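Local coordinates for isochorismatase family protein (Enterococcus faecalis, PDB 2A67), which is of unknown function but probably acts as a hydrolase of the isochorismatase type, at residues Leu7-Phe12 and Gln35-Tyr40; Pro46-Gln51 and Phe77-Thr82; Gly108-Phe113 and Ser137-Gly142. One frame throughout, in Å; residues are numbered along the deposited sequence.

Contact 1. Residues Leu7-Phe12 and Gln35-Tyr40; sequences LLLIDF and QRIAVY
One face of the Tyr-40 ring is taken by Leu-7: its CB stands 3.6 Å from the ring centroid and only 7° off the ring normal, a CH-pi contact over the centre of the ring. Leu-7 N also comes close, 3.3 Å from Tyr-40 CE2. At the ring's edge, in its plane, lies the carbonyl O of Arg-36, one turn back in the helix. With CG of Leu-7 anti to the backbone N (chi1 -172°), the branch point lies on the helix side of the strand. Leu-7 CD1 meets Tyr-40 CE1 at 3.9 Å, while Leu-7 CD2 rests on the main chain, 3.8 Å from Ile-37 N, with CB of Arg-36 close by. Two residues on, Leu-9 touches the helix through one methyl, CD1, which sits 3.9 Å from CD1 of Ile-37. No hydrogen bond joins the segments; the side-chain contacts are apolar. The polar ends turn to other partners: Tyr-40 OH hydrogen-bonds Glu-105, which also forms a salt bridge with Arg-36. Strand 5-10 and helix 26-42 approach to 10.1 Å between segment axes and run at 147°, the near-antiparallel course of a beta-alpha-beta unit whose second strand, 47-52, lies beside 5-10; strand 103-109 borders strand 5-10 on its other side.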
loop_
_atom_site.group_PDB
_atom_site.type_symbol
_atom_site.label_atom_id
_atom_site.label_comp_id
_atom_site.label_asym_id
_atom_site.label_seq_id
_atom_site.Cartn_x
_atom_site.Cartn_y
_atom_site.Cartn_z
ATOM N N LEU D 7 -11.718 -15.935 2.367
ATOM C CA LEU D 7 -10.619 -16.050 1.451
ATOM C C LEU D 7 -10.865 -15.023 0.302
ATOM O O LEU D 7 -11.899 -15.076 -0.387
ATOM C CB LEU D 7 -10.612 -17.444 0.869
ATOM C CG LEU D 7 -9.435 -17.909 0.007
ATOM C CD1 LEU D 7 -8.095 -17.875 0.807
ATOM C CD2 LEU D 7 -9.714 -19.316 -0.505
ATOM N N LEU D 8 -9.911 -14.103 0.122
ATOM C CA LEU D 8 -10.046 -13.045 -0.830
ATOM C C LEU D 8 -9.017 -13.261 -1.954
ATOM O O LEU D 8 -7.799 -13.138 -1.718
ATOM C CB LEU D 8 -9.876 -11.685 -0.135
ATOM C CG LEU D 8 -10.066 -10.421 -1.032
ATOM C CD1 LEU D 8 -11.542 -10.371 -1.493
ATOM C CD2 LEU D 8 -9.688 -9.180 -0.214
ATOM N N LEU D 9 -9.509 -13.576 -3.165
ATOM C CA LEU D 9 -8.655 -14.068 -4.250
ATOM C C LEU D 9 -8.652 -13.048 -5.385
ATOM O O LEU D 9 -9.658 -12.900 -6.064
ATOM C CB LEU D 9 -9.143 -15.442 -4.751
ATOM C CG LEU D 9 -9.198 -16.579 -3.679
ATOM C CD1 LEU D 9 -9.736 -17.818 -4.293
ATOM C CD2 LEU D 9 -7.820 -16.809 -3.078
ATOM N N ILE D 10 -7.523 -12.363 -5.564
ATOM C CA ILE D 10 -7.489 -11.126 -6.321
ATOM C C ILE D 10 -6.967 -11.323 -7.760
ATOM O O ILE D 10 -5.827 -11.758 -8.012
ATOM C CB ILE D 10 -6.687 -10.013 -5.581
ATOM C CG1 ILE D 10 -7.291 -9.718 -4.201
ATOM C CG2 ILE D 10 -6.585 -8.703 -6.498
ATOM C CD1 ILE D 10 -6.310 -8.995 -3.282
ATOM N N ASP D 11 -7.839 -10.994 -8.699
ATOM C CA ASP D 11 -7.486 -10.844 -10.134
ATOM C C ASP D 11 -6.810 -12.051 -10.740
ATOM O O ASP D 11 -5.874 -11.904 -11.534
ATOM C CB ASP D 11 -6.579 -9.612 -10.372
ATOM C CG ASP D 11 -7.265 -8.269 -10.089
ATOM O OD1 ASP D 11 -8.459 -8.207 -9.769
ATOM O OD2 ASP D 11 -6.588 -7.229 -10.188
ATOM N N PHE D 12 -7.271 -13.240 -10.396
ATOM C CA PHE D 12 -6.818 -14.467 -11.021
ATOM C C PHE D 12 -7.548 -14.702 -12.344
ATOM O O PHE D 12 -8.321 -15.671 -12.486
ATOM C CB PHE D 12 -7.082 -15.661 -10.106
ATOM C CG PHE D 12 -6.089 -15.818 -9.009
ATOM C CD1 PHE D 12 -4.714 -15.916 -9.296
ATOM C CD2 PHE D 12 -6.515 -15.917 -7.688
ATOM C CE1 PHE D 12 -3.785 -16.124 -8.241
ATOM C CE2 PHE D 12 -5.586 -16.117 -6.626
ATOM C CZ PHE D 12 -4.243 -16.223 -6.909
ATOM N N GLN D 35 -6.149 -25.548 -2.926
ATOM C CA GLN D 35 -6.095 -26.230 -1.600
ATOM C C GLN D 35 -6.781 -25.396 -0.514
ATOM O O GLN D 35 -7.532 -25.932 0.322
ATOM C CB GLN D 35 -4.661 -26.539 -1.170
ATOM C CG GLN D 35 -3.969 -27.634 -1.960
ATOM C CD GLN D 35 -2.703 -28.143 -1.279
ATOM O OE1 GLN D 35 -2.500 -29.387 -1.151
ATOM N NE2 GLN D 35 -1.861 -27.211 -0.772
ATOM N N ARG D 36 -6.559 -24.080 -0.545
ATOM C CA ARG D 36 -7.222 -23.188 0.413
ATOM C C ARG D 36 -8.703 -23.134 0.167
ATOM O O ARG D 36 -9.484 -23.155 1.096
ATOM C CB ARG D 36 -6.618 -21.774 0.373
ATOM C CG ARG D 36 -5.117 -21.737 0.562
ATOM C CD ARG D 36 -4.779 -22.447 1.921
ATOM N NE ARG D 36 -5.417 -21.739 3.038
ATOM C CZ ARG D 36 -5.723 -22.300 4.202
ATOM N NH1 ARG D 36 -5.503 -23.595 4.390
ATOM N NH2 ARG D 36 -6.256 -21.575 5.164
ATOM N N ILE D 37 -9.094 -22.975 -1.107
ATOM C CA ILE D 37 -10.503 -23.023 -1.500
ATOM C C ILE D 37 -11.164 -24.234 -0.861
ATOM O O ILE D 37 -12.230 -24.129 -0.276
ATOM C CB ILE D 37 -10.643 -23.062 -3.057
ATOM C CG1 ILE D 37 -10.388 -21.638 -3.606
ATOM C CG2 ILE D 37 -12.021 -23.574 -3.482
ATOM C CD1 ILE D 37 -10.364 -21.569 -5.168
ATOM N N ALA D 38 -10.542 -25.390 -1.022
ATOM C CA ALA D 38 -11.119 -26.621 -0.521
ATOM C C ALA D 38 -11.328 -26.557 1.009
ATOM O O ALA D 38 -12.388 -26.923 1.495
ATOM C CB ALA D 38 -10.259 -27.853 -0.958
ATOM N N VAL D 39 -10.388 -25.979 1.744
ATOM C CA VAL D 39 -10.556 -25.822 3.231
ATOM C C VAL D 39 -11.731 -24.866 3.546
ATOM O O VAL D 39 -12.532 -25.100 4.434
ATOM C CB VAL D 39 -9.273 -25.251 3.868
ATOM C CG1 VAL D 39 -9.493 -24.770 5.303
ATOM C CG2 VAL D 39 -8.078 -26.230 3.766
ATOM N N TYR D 40 -11.837 -23.769 2.806
ATOM C CA TYR D 40 -12.948 -22.837 3.008
ATOM C C TYR D 40 -14.289 -23.479 2.731
ATOM O O TYR D 40 -15.234 -23.259 3.499
ATOM C CB TYR D 40 -12.724 -21.547 2.178
ATOM C CG TYR D 40 -11.813 -20.615 2.921
ATOM C CD1 TYR D 40 -10.444 -20.867 2.975
ATOM C CD2 TYR D 40 -12.320 -19.508 3.592
ATOM C CE1 TYR D 40 -9.580 -20.049 3.689
ATOM C CE2 TYR D 40 -11.454 -18.640 4.290
ATOM C CZ TYR D 40 -10.100 -18.924 4.331
ATOM O OH TYR D 40 -9.238 -18.104 5.031
#

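Contact 2. Residues Pro46-Gln51 and Phe77-Thr82; sequences PIIFVQ and FFIRKT
Five backbone hydrogen bonds join Ile-47, Phe-49 and Gln-51 to Phe-77, Ile-79 and Lys-81, and all are nearly straight. Phe-77 N donates to Ile-47 O at 2.9 Å and Lys-81 N to Gln-51 O at 3.0 Å; between them Phe-49 and Gln-51 each give an N-H to the other strand, and Phe-49 O receives that of Ile-79. CA-H...O contacts accompany these bonds. The bonding pattern and a 24° angle between strand directions define a parallel pair in the sheet of this alpha/beta fold, with 77-81 outermost within the chain and 47-52 next to 5-10. On the face carrying Phe-49, Phe-78 and Gln-51, the two phenylalanine side chains lie side by side, ring planes within 14°, but with centroids 5.6 Å apart the rings barely overlap. Gln-51 OE1 comes to Phe-78 CD1, while Gln-51 NE2 hydrogen-bonds Trp-64 O. The other face carries apolar packing, covered by Leu-95 of helix 92-98: Ile-48 CG2 meets Ile-79 CG1 at 3.6 Å, Ile-48 CG1 lies against Phe-77 CB, and Pro-46 CB sits at the edge of the Phe-77 ring, 3.8 Å from Phe-77 CE2. Lys-81, its CG between backbone N and carbonyl carbon (chi1 77°), crosses Val-50 at about a right angle; Lys-81 CD lies 3.4 Å from Val-50 CG1, tighter than usual van der Waals contact. Lys-81 NZ salt-bridges Asp-11 and hydrogen-bonds His-83 O.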
loop_
_atom_site.group_PDB
_atom_site.type_symbol
_atom_site.label_atom_id
_atom_site.label_comp_id
_atom_site.label_asym_id
_atom_site.label_seq_id
_atom_site.Cartn_x
_atom_site.Cartn_y
_atom_site.Cartn_z
ATOM N N PRO D 46 -16.786 -18.079 3.589
ATOM C CA PRO D 46 -16.938 -17.324 2.318
ATOM C C PRO D 46 -15.647 -17.239 1.473
ATOM O O PRO D 46 -14.567 -17.006 2.008
ATOM C CB PRO D 46 -17.371 -15.933 2.780
ATOM C CG PRO D 46 -17.629 -15.975 4.235
ATOM C CD PRO D 46 -16.999 -17.233 4.797
ATOM N N ILE D 47 -15.781 -17.399 0.154
ATOM C CA ILE D 47 -14.680 -17.296 -0.773
ATOM C C ILE D 47 -15.110 -16.180 -1.763
ATOM O O ILE D 47 -16.226 -16.213 -2.295
ATOM C CB ILE D 47 -14.419 -18.583 -1.592
ATOM C CG1 ILE D 47 -14.137 -19.797 -0.640
ATOM C CG2 ILE D 47 -13.328 -18.258 -2.720
ATOM C CD1 ILE D 47 -14.254 -21.152 -1.308
ATOM N N ILE D 48 -14.257 -15.182 -1.914
ATOM C CA ILE D 48 -14.581 -13.952 -2.683
ATOM C C ILE D 48 -13.528 -13.775 -3.755
ATOM O O ILE D 48 -12.340 -13.582 -3.450
ATOM C CB ILE D 48 -14.603 -12.719 -1.801
ATOM C CG1 ILE D 48 -15.547 -12.913 -0.608
ATOM C CG2 ILE D 48 -15.027 -11.425 -2.623
ATOM C CD1 ILE D 48 -15.280 -11.980 0.600
ATOM N N PHE D 49 -13.950 -13.832 -5.026
ATOM C CA PHE D 49 -13.050 -13.586 -6.130
ATOM C C PHE D 49 -13.178 -12.124 -6.550
ATOM O O PHE D 49 -14.300 -11.615 -6.732
ATOM C CB PHE D 49 -13.424 -14.450 -7.334
ATOM C CG PHE D 49 -13.121 -15.899 -7.165
ATOM C CD1 PHE D 49 -14.105 -16.777 -6.698
ATOM C CD2 PHE D 49 -11.868 -16.398 -7.470
ATOM C CE1 PHE D 49 -13.844 -18.098 -6.559
ATOM C CE2 PHE D 49 -11.605 -17.761 -7.322
ATOM C CZ PHE D 49 -12.595 -18.593 -6.868
ATOM N N VAL D 50 -12.049 -11.451 -6.708
ATOM C CA VAL D 50 -12.044 -10.067 -7.246
ATOM C C VAL D 50 -11.573 -10.130 -8.708
ATOM O O VAL D 50 -10.586 -10.786 -9.028
ATOM C CB VAL D 50 -11.176 -9.105 -6.380
ATOM C CG1 VAL D 50 -11.171 -7.697 -6.997
ATOM C CG2 VAL D 50 -11.754 -9.071 -4.891
ATOM N N GLN D 51 -12.341 -9.510 -9.592
ATOM C CA GLN D 51 -11.989 -9.438 -11.003
ATOM C C GLN D 51 -11.920 -7.983 -11.437
ATOM O O GLN D 51 -12.837 -7.180 -11.185
ATOM C CB GLN D 51 -13.015 -10.194 -11.842
ATOM C CG GLN D 51 -12.965 -11.706 -11.618
ATOM C CD GLN D 51 -14.103 -12.421 -12.272
ATOM O OE1 GLN D 51 -15.147 -12.627 -11.659
ATOM N NE2 GLN D 51 -13.937 -12.782 -13.548
ATOM N N PHE D 77 -18.571 -15.535 -3.950
ATOM C CA PHE D 77 -18.919 -14.122 -4.097
ATOM C C PHE D 77 -17.954 -13.561 -5.111
ATOM O O PHE D 77 -16.848 -14.097 -5.277
ATOM C CB PHE D 77 -18.798 -13.370 -2.765
ATOM C CG PHE D 77 -19.767 -13.868 -1.692
ATOM C CD1 PHE D 77 -21.147 -13.608 -1.797
ATOM C CD2 PHE D 77 -19.311 -14.607 -0.613
ATOM C CE1 PHE D 77 -22.063 -14.080 -0.803
ATOM C CE2 PHE D 77 -20.218 -15.096 0.384
ATOM C CZ PHE D 77 -21.600 -14.829 0.274
ATOM N N PHE D 78 -18.393 -12.526 -5.827
ATOM C CA PHE D 78 -17.597 -11.951 -6.910
ATOM C C PHE D 78 -17.688 -10.446 -6.782
ATOM O O PHE D 78 -18.797 -9.880 -6.634
ATOM C CB PHE D 78 -18.139 -12.420 -8.286
ATOM C CG PHE D 78 -18.019 -13.910 -8.478
ATOM C CD1 PHE D 78 -16.860 -14.452 -8.971
ATOM C CD2 PHE D 78 -19.059 -14.771 -8.095
ATOM C CE1 PHE D 78 -16.742 -15.846 -9.139
ATOM C CE2 PHE D 78 -18.947 -16.168 -8.243
ATOM C CZ PHE D 78 -17.777 -16.693 -8.754
ATOM N N ILE D 79 -16.519 -9.806 -6.814
ATOM C CA ILE D 79 -16.458 -8.360 -6.743
ATOM C C ILE D 79 -15.869 -7.829 -8.048
ATOM O O ILE D 79 -14.828 -8.315 -8.455
ATOM C CB ILE D 79 -15.549 -7.934 -5.576
ATOM C CG1 ILE D 79 -16.149 -8.459 -4.245
ATOM C CG2 ILE D 79 -15.375 -6.403 -5.496
ATOM C CD1 ILE D 79 -17.339 -7.655 -3.802
ATOM N N ARG D 80 -16.498 -6.820 -8.637
ATOM C CA ARG D 80 -15.956 -6.116 -9.814
ATOM C C ARG D 80 -15.128 -4.935 -9.320
ATOM O O ARG D 80 -15.640 -4.140 -8.533
ATOM C CB ARG D 80 -17.107 -5.491 -10.664
ATOM C CG ARG D 80 -18.098 -6.512 -11.204
ATOM C CD ARG D 80 -19.254 -5.881 -11.916
ATOM N NE ARG D 80 -18.868 -5.023 -13.036
ATOM C CZ ARG D 80 -19.756 -4.410 -13.785
ATOM N NH1 ARG D 80 -21.033 -4.575 -13.486
ATOM N NH2 ARG D 80 -19.385 -3.617 -14.820
ATOM N N LYS D 81 -13.907 -4.786 -9.815
ATOM C CA LYS D 81 -13.115 -3.574 -9.524
ATOM C C LYS D 81 -12.518 -2.986 -10.807
ATOM O O LYS D 81 -12.312 -3.685 -11.787
ATOM C CB LYS D 81 -12.015 -3.852 -8.501
ATOM C CG LYS D 81 -10.787 -4.569 -9.034
ATOM C CD LYS D 81 -9.764 -4.746 -7.890
ATOM C CE LYS D 81 -8.551 -5.498 -8.294
ATOM N NZ LYS D 81 -7.699 -4.647 -9.210
ATOM N N THR D 82 -12.237 -1.692 -10.743
ATOM C CA THR D 82 -11.597 -0.966 -11.809
ATOM C C THR D 82 -10.180 -0.402 -11.446
ATOM O O THR D 82 -9.411 -0.051 -12.367
ATOM C CB THR D 82 -12.547 0.132 -12.290
ATOM O OG1 THR D 82 -12.796 1.044 -11.221
ATOM C CG2 THR D 82 -13.891 -0.474 -12.695
#

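Contact 3. Residues Gly108-Phe113 and Ser137-Gly142; sequences GVQTEF and STLDNG
This is a largely polar contact between residues 108-112, where strand 103-109 turns into helix 111-125, and residues 137-139, leaving strand 128-137. Ser-137 O receives the N-H of Thr-111 at 3.0 Å, with the donor 43° above the carbonyl plane, and the CA of Gln-110 also approaches this oxygen. Ser-137 N makes a weak, long bond to Gly-108 O. Thr-138 OG1 donates to Glu-112 OE1; the 2.5 Å separation is shorter than usual, so its exact length is doubtful. In Glu-112, CG lies between backbone N and carbonyl carbon (chi1 77°), and a bend at chi2 turns CD. Gln-110 crosses Thr-138 at about a right angle, with Gln-110 OE1 3.1 Å from Thr-138 OG1. A water lies 2.6 Å from Glu-112 OE2 and 2.9 Å from Leu-139 O, bridging the two. Arg-120 of the second subunit hydrogen-bonds the carbonyl O of Glu-112, placing the contact near the dimer interface. Gln-110, the N-cap of helix 111-125, follows a cis peptide bond after Val-109. Such a cis peptide ahead of a helix recurs in isochorismatase-like hydrolases; a cysteine follows Phe-113, at the position of the nucleophile in active relatives, so a similar site is probable here.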
loop_
_atom_site.group_PDB
_atom_site.type_symbol
_atom_site.label_atom_id
_atom_site.label_comp_id
_atom_site.label_asym_id
_atom_site.label_seq_id
_atom_site.Cartn_x
_atom_site.Cartn_y
_atom_site.Cartn_z
ATOM N N GLY D 108 -3.348 -13.457 -4.691
ATOM C CA GLY D 108 -3.683 -13.049 -6.082
ATOM C C GLY D 108 -2.502 -12.490 -6.798
ATOM O O GLY D 108 -1.363 -12.745 -6.425
ATOM N N VAL D 109 -2.801 -11.686 -7.825
ATOM C CA VAL D 109 -1.828 -11.061 -8.717
ATOM C C VAL D 109 -2.364 -9.653 -9.019
ATOM O O VAL D 109 -3.570 -9.421 -8.871
ATOM C CB VAL D 109 -1.693 -11.873 -10.074
ATOM C CG1 VAL D 109 -1.316 -13.370 -9.793
ATOM C CG2 VAL D 109 -3.026 -11.833 -10.829
ATOM N N GLN D 110 -1.493 -8.701 -9.355
ATOM C CA GLN D 110 -0.042 -8.880 -9.258
ATOM C C GLN D 110 0.411 -8.454 -7.863
ATOM O O GLN D 110 -0.122 -7.506 -7.320
ATOM C CB GLN D 110 0.704 -8.013 -10.308
ATOM C CG GLN D 110 0.637 -8.623 -11.715
ATOM C CD GLN D 110 1.170 -7.667 -12.751
ATOM O OE1 GLN D 110 2.374 -7.430 -12.861
ATOM N NE2 GLN D 110 0.264 -7.074 -13.480
ATOM N N THR D 111 1.453 -9.112 -7.361
ATOM C CA THR D 111 2.064 -8.852 -6.022
ATOM C C THR D 111 2.154 -7.385 -5.639
ATOM O O THR D 111 1.664 -6.966 -4.583
ATOM C CB THR D 111 3.517 -9.395 -6.014
ATOM O OG1 THR D 111 3.485 -10.784 -6.364
ATOM C CG2 THR D 111 4.258 -9.159 -4.655
ATOM N N GLU D 112 2.858 -6.613 -6.471
ATOM C CA GLU D 112 3.200 -5.256 -6.090
ATOM C C GLU D 112 2.104 -4.229 -6.401
ATOM O O GLU D 112 2.177 -3.104 -5.942
ATOM C CB GLU D 112 4.521 -4.831 -6.734
ATOM C CG GLU D 112 4.408 -4.464 -8.247
ATOM C CD GLU D 112 4.595 -5.661 -9.194
ATOM O OE1 GLU D 112 4.049 -6.753 -8.938
ATOM O OE2 GLU D 112 5.292 -5.501 -10.224
ATOM N N PHE D 113 1.085 -4.626 -7.139
ATOM C CA PHE D 113 0.032 -3.699 -7.513
ATOM C C PHE D 113 -1.225 -3.988 -6.702
ATOM O O PHE D 113 -1.298 -3.566 -5.578
ATOM C CB PHE D 113 -0.212 -3.728 -9.029
ATOM C CG PHE D 113 0.982 -3.282 -9.842
ATOM C CD1 PHE D 113 1.425 -1.963 -9.785
ATOM C CD2 PHE D 113 1.666 -4.180 -10.651
ATOM C CE1 PHE D 113 2.570 -1.499 -10.572
ATOM C CE2 PHE D 113 2.786 -3.738 -11.442
ATOM C CZ PHE D 113 3.232 -2.388 -11.380
ATOM N N SER D 137 1.780 -13.758 -7.304
ATOM C CA SER D 137 2.742 -13.829 -8.394
ATOM C C SER D 137 2.679 -12.496 -9.130
ATOM O O SER D 137 1.756 -11.700 -8.908
ATOM C CB SER D 137 2.418 -15.004 -9.318
ATOM O OG SER D 137 3.246 -15.009 -10.473
ATOM N N THR D 138 3.686 -12.279 -9.970
ATOM C CA THR D 138 3.862 -11.052 -10.757
ATOM C C THR D 138 4.824 -11.361 -11.921
ATOM O O THR D 138 5.150 -12.529 -12.169
ATOM C CB THR D 138 4.318 -9.850 -9.876
ATOM O OG1 THR D 138 4.074 -8.634 -10.573
ATOM C CG2 THR D 138 5.780 -9.925 -9.362
ATOM N N LEU D 139 5.243 -10.310 -12.634
ATOM C CA LEU D 139 6.027 -10.381 -13.883
ATOM C C LEU D 139 7.373 -9.713 -13.672
ATOM O O LEU D 139 7.480 -8.801 -12.835
ATOM C CB LEU D 139 5.271 -9.637 -14.993
ATOM C CG LEU D 139 3.791 -9.990 -15.217
ATOM C CD1 LEU D 139 3.092 -8.950 -16.058
ATOM C CD2 LEU D 139 3.613 -11.358 -15.863
ATOM N N ASP D 140 8.405 -10.146 -14.413
ATOM C CA ASP D 140 9.666 -9.417 -14.424
ATOM C C ASP D 140 9.230 -8.064 -14.935
ATOM O O ASP D 140 8.392 -8.000 -15.828
ATOM C CB ASP D 140 10.703 -10.015 -15.413
ATOM C CG ASP D 140 11.206 -11.432 -15.013
ATOM O OD1 ASP D 140 10.989 -11.917 -13.866
ATOM O OD2 ASP D 140 11.838 -12.084 -15.879
ATOM N N ASN D 141 9.755 -6.985 -14.370
ATOM C CA ASN D 141 9.316 -5.655 -14.791
ATOM C C ASN D 141 10.381 -4.867 -15.552
ATOM O O ASN D 141 10.229 -3.655 -15.730
ATOM C CB ASN D 141 8.752 -4.833 -13.613
ATOM C CG ASN D 141 9.807 -4.393 -12.637
ATOM O OD1 ASN D 141 9.503 -3.884 -11.541
ATOM N ND2 ASN D 141 11.050 -4.585 -12.997
ATOM N N GLY D 142 11.460 -5.525 -15.982
ATOM C CA GLY D 142 12.532 -4.817 -16.702
ATOM C C GLY D 142 13.551 -4.179 -15.766
ATOM O O GLY D 142 14.623 -3.774 -16.193
HETATM O O HOH W 1 5.702 -6.563 -12.562
#

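Along the chain the three contacts come in series, each closing before the next opens, and all reach the same parallel sheet. Contacts 1 and 2 have centres 11 Å apart and touch directly: strands 5-10 and 47-52 are neighbours, with Leu-7 O and Ile-48 N probably hydrogen-bonded, and helix 26-42 leads from one strand to the other. Contact 3 lies on the opposite side of the chain's centre, its centre about 18 Å from that of contact 1 and 19 Å from that of contact 2, and touches only contact 1. Asp-11, Lys-81 and Cys-114, just beyond contact 3, gather at the C-terminal edge of the sheet, consistent with the Asp-Lys-Cys site of isochorismatase-like hydrolases; contact 3 also reaches the second subunit.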